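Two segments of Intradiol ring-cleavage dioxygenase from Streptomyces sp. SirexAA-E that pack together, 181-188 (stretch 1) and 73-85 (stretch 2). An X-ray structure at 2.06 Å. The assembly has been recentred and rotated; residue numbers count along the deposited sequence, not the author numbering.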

# COMPACT_ATOMS: atom_id res chain seq x y z
N ASP A 181 -6.63 -5.46 5.00
CA ASP A 181 -6.62 -6.79 4.43
C ASP A 181 -7.03 -6.79 2.96
O ASP A 181 -8.02 -6.15 2.59
CB ASP A 181 -7.56 -7.73 5.23
CG ASP A 181 -7.02 -8.06 6.62
OD1 ASP A 181 -5.80 -7.87 6.87
OD2 ASP A 181 -7.81 -8.52 7.47
N PHE A 182 -6.30 -7.52 2.13
CA PHE A 182 -6.67 -7.68 0.73
C PHE A 182 -7.53 -8.93 0.58
O PHE A 182 -7.32 -9.93 1.27
CB PHE A 182 -5.44 -7.85 -0.16
CG PHE A 182 -4.51 -6.66 -0.17
CD1 PHE A 182 -3.61 -6.45 0.85
CD2 PHE A 182 -4.52 -5.77 -1.24
CE1 PHE A 182 -2.74 -5.36 0.83
CE2 PHE A 182 -3.65 -4.67 -1.27
CZ PHE A 182 -2.77 -4.47 -0.23
N VAL A 183 -8.50 -8.87 -0.33
CA VAL A 183 -9.23 -10.06 -0.75
C VAL A 183 -9.12 -10.13 -2.27
O VAL A 183 -9.58 -9.23 -2.97
CB VAL A 183 -10.69 -10.00 -0.32
CG1 VAL A 183 -11.45 -11.23 -0.82
CG2 VAL A 183 -10.78 -9.91 1.18
N LEU A 184 -8.44 -11.16 -2.76
CA LEU A 184 -8.24 -11.34 -4.19
C LEU A 184 -9.16 -12.41 -4.75
O LEU A 184 -9.51 -13.37 -4.05
CB LEU A 184 -6.79 -11.76 -4.46
CG LEU A 184 -5.70 -10.87 -3.90
CD1 LEU A 184 -4.34 -11.43 -4.27
CD2 LEU A 184 -5.87 -9.45 -4.39
N ASP A 185 -9.52 -12.26 -6.02
CA ASP A 185 -10.40 -13.21 -6.70
C ASP A 185 -9.64 -14.49 -7.06
O ASP A 185 -9.29 -14.73 -8.22
CB ASP A 185 -10.99 -12.55 -7.95
CG ASP A 185 -12.12 -13.35 -8.56
OD1 ASP A 185 -12.37 -13.19 -9.77
OD2 ASP A 185 -12.76 -14.12 -7.81
N VAL A 186 -9.40 -15.32 -6.04
CA VAL A 186 -8.66 -16.57 -6.16
C VAL A 186 -9.45 -17.68 -5.49
O VAL A 186 -9.65 -17.66 -4.27
CB VAL A 186 -7.28 -16.47 -5.49
CG1 VAL A 186 -6.58 -17.82 -5.45
CG2 VAL A 186 -6.42 -15.41 -6.18
N ALA A 187 -9.87 -18.67 -6.27
CA ALA A 187 -10.73 -19.75 -5.78
C ALA A 187 -10.06 -20.62 -4.71
O ALA A 187 -8.88 -20.95 -4.82
CB ALA A 187 -11.21 -20.61 -6.94
N GLN A 188 -10.84 -20.96 -3.68
CA GLN A 188 -10.33 -21.77 -2.57
C GLN A 188 -11.34 -22.86 -2.18
O GLN A 188 -11.02 -23.78 -1.43
CB GLN A 188 -10.01 -20.88 -1.37
CG GLN A 188 -8.94 -19.80 -1.60
CD GLN A 188 -8.66 -18.98 -0.34
OE1 GLN A 188 -9.54 -18.28 0.17
NE2 GLN A 188 -7.45 -19.09 0.18
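Stretch 2, residues 73-85: GRACKPLTGVLLD

The strongest polar contact joins opposite charges: Asp185 OD2 and Arg74 NE form a salt bridge at 2.7 Å. The CA-to-CB bond of Asp185 points away from stretch 2, but its t rotamer brings the carboxylate back to the arginine. Ala187 CB covers the opposite face of the guanidinium from Asp185 OD2, its small methyl lying 4.3 Å from Arg74 NE. Arg74 is poorly ordered, so this geometry should be read with caution.

Beside this bridge the two backbones meet directly. Arg74 N donates to Val186 O at 2.8 Å, and the N-H...O angle of 169° makes the bond nearly linear. Here the chains run in the same direction: Val186, Ala187 and Gln188 lie alongside Gly73, Arg74 and Ala75 in turn, with CA atoms 5.0 to 5.3 Å apart.

Gln188 completes the polar network by reaching into a type I beta turn from Gly73 to Cys76, which is closed by Cys76 N donating to Gly73 O at 3.2 Å. An amide side chain suits this place because it offers both an acceptor and a donor. Gln188 OE1 accepts from Ala75 N at 2.8 Å and from Lys77 N at 3.1 Å, while Gln188 NE2 donates to Lys77 O at 2.9 Å. That carbonyl also accepts from Gly73 N, 3.0 Å from Lys77 O, so the side chain binds a loop already held together by its own backbone. Ala75 allows close approach, with its CB 3.5 Å from Gln188 CB.

Gly73 has to be small. An ideal CB on it would point toward stretch 1 and clash, 2.7 Å from Gln188 CD and 3.0 Å from Val186 O. Without one, Gly73 CA makes a CA-H...O contact with Leu184 O at 3.6 Å.

Beyond the turn, stretch 2 is extended from Lys77 to Thr80, broken at Gly81, whose positive phi favours glycine, and extended again from Val82 into the strand at Leu83 to Asp85. Apolar side chains take over the contact. Leu79 points toward stretch 1, its CD1 4.0 Å from Val186 CB and 4.3 Å from Leu184 CD1. The end of Leu184 comes nearer than its sideways CA-to-CB bond suggests, and its CD1 also meets Val82 CG1 at 4.0 Å. Farther along, Leu84 CD2 lies over one face of the Phe182 ring, 4.3 Å from Phe182 CZ. These branched and aromatic groups fill space without needing polar partners. Leu83 and Asp85, flanking Leu84 in the strand, do not reach stretch 1.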

# COMPACT_ATOMS: atom_id res chain seq x y z
N GLY A 73 -8.04 -15.16 -0.07
CA GLY A 73 -8.67 -15.52 -1.32
C GLY A 73 -10.18 -15.60 -1.15
O GLY A 73 -10.71 -15.12 -0.16
N ARG A 74 -10.84 -16.25 -2.11
CA ARG A 74 -12.30 -16.30 -2.17
C ARG A 74 -12.98 -16.97 -0.98
O ARG A 74 -14.16 -16.74 -0.73
CB ARG A 74 -12.75 -17.02 -3.45
CG ARG A 74 -12.83 -16.16 -4.70
CD ARG A 74 -13.60 -16.87 -5.82
NE ARG A 74 -12.96 -16.69 -7.13
CZ ARG A 74 -13.47 -17.11 -8.28
NH1 ARG A 74 -14.65 -17.72 -8.31
NH2 ARG A 74 -12.81 -16.91 -9.42
N ALA A 75 -12.27 -17.84 -0.28
CA ALA A 75 -12.90 -18.55 0.83
C ALA A 75 -12.47 -18.02 2.20
O ALA A 75 -12.58 -18.73 3.19
CB ALA A 75 -12.66 -20.03 0.74
N CYS A 76 -11.97 -16.78 2.24
CA CYS A 76 -11.49 -16.17 3.48
C CYS A 76 -10.31 -16.94 4.07
O CYS A 76 -10.10 -16.94 5.28
CB CYS A 76 -12.62 -16.07 4.53
SG CYS A 76 -13.99 -14.93 4.17
N LYS A 77 -9.52 -17.59 3.23
CA LYS A 77 -8.35 -18.28 3.73
C LYS A 77 -7.11 -17.56 3.25
O LYS A 77 -7.09 -17.01 2.15
CB LYS A 77 -8.36 -19.75 3.28
CG LYS A 77 -9.36 -20.60 4.04
CD LYS A 77 -9.10 -22.09 3.85
CE LYS A 77 -9.98 -22.68 2.75
NZ LYS A 77 -9.78 -24.15 2.58
N PRO A 78 -6.06 -17.54 4.09
CA PRO A 78 -4.86 -16.77 3.77
C PRO A 78 -4.20 -17.27 2.48
O PRO A 78 -4.23 -18.47 2.22
CB PRO A 78 -3.94 -17.02 4.97
CG PRO A 78 -4.82 -17.56 6.04
CD PRO A 78 -5.91 -18.30 5.34
N LEU A 79 -3.62 -16.36 1.70
CA LEU A 79 -2.93 -16.75 0.47
C LEU A 79 -1.42 -16.58 0.60
O LEU A 79 -0.93 -15.51 0.97
CB LEU A 79 -3.42 -15.92 -0.71
CG LEU A 79 -4.78 -16.25 -1.30
CD1 LEU A 79 -5.13 -15.25 -2.39
CD2 LEU A 79 -4.77 -17.68 -1.84
N THR A 80 -0.69 -17.63 0.26
CA THR A 80 0.75 -17.64 0.40
C THR A 80 1.42 -17.27 -0.93
O THR A 80 0.87 -17.50 -2.01
CB THR A 80 1.23 -19.02 0.91
OG1 THR A 80 2.57 -18.92 1.40
CG2 THR A 80 1.15 -20.06 -0.19
N GLY A 81 2.60 -16.66 -0.86
CA GLY A 81 3.35 -16.33 -2.06
C GLY A 81 2.75 -15.23 -2.92
O GLY A 81 3.07 -15.11 -4.11
N VAL A 82 1.89 -14.41 -2.34
CA VAL A 82 1.34 -13.29 -3.10
C VAL A 82 2.37 -12.18 -3.19
O VAL A 82 2.95 -11.80 -2.18
CB VAL A 82 0.07 -12.74 -2.46
CG1 VAL A 82 -0.44 -11.51 -3.24
CG2 VAL A 82 -1.00 -13.84 -2.37
N LEU A 83 2.60 -11.67 -4.40
CA LEU A 83 3.48 -10.52 -4.61
C LEU A 83 2.75 -9.21 -4.29
O LEU A 83 1.68 -8.93 -4.83
CB LEU A 83 3.99 -10.52 -6.06
CG LEU A 83 4.89 -9.42 -6.63
CD1 LEU A 83 4.16 -8.14 -7.03
CD2 LEU A 83 6.04 -9.12 -5.69
N LEU A 84 3.31 -8.42 -3.38
CA LEU A 84 2.82 -7.08 -3.09
C LEU A 84 3.92 -6.04 -3.39
O LEU A 84 4.98 -6.07 -2.79
CB LEU A 84 2.41 -6.96 -1.63
CG LEU A 84 1.23 -7.86 -1.24
CD1 LEU A 84 1.08 -7.90 0.26
CD2 LEU A 84 -0.05 -7.33 -1.88
N ASP A 85 3.64 -5.15 -4.33
CA ASP A 85 4.63 -4.19 -4.81
C ASP A 85 4.11 -2.80 -4.48
O ASP A 85 3.15 -2.33 -5.09
CB ASP A 85 4.80 -4.38 -6.32
CG ASP A 85 5.94 -3.53 -6.91
OD1 ASP A 85 6.78 -3.00 -6.15
OD2 ASP A 85 6.00 -3.42 -8.16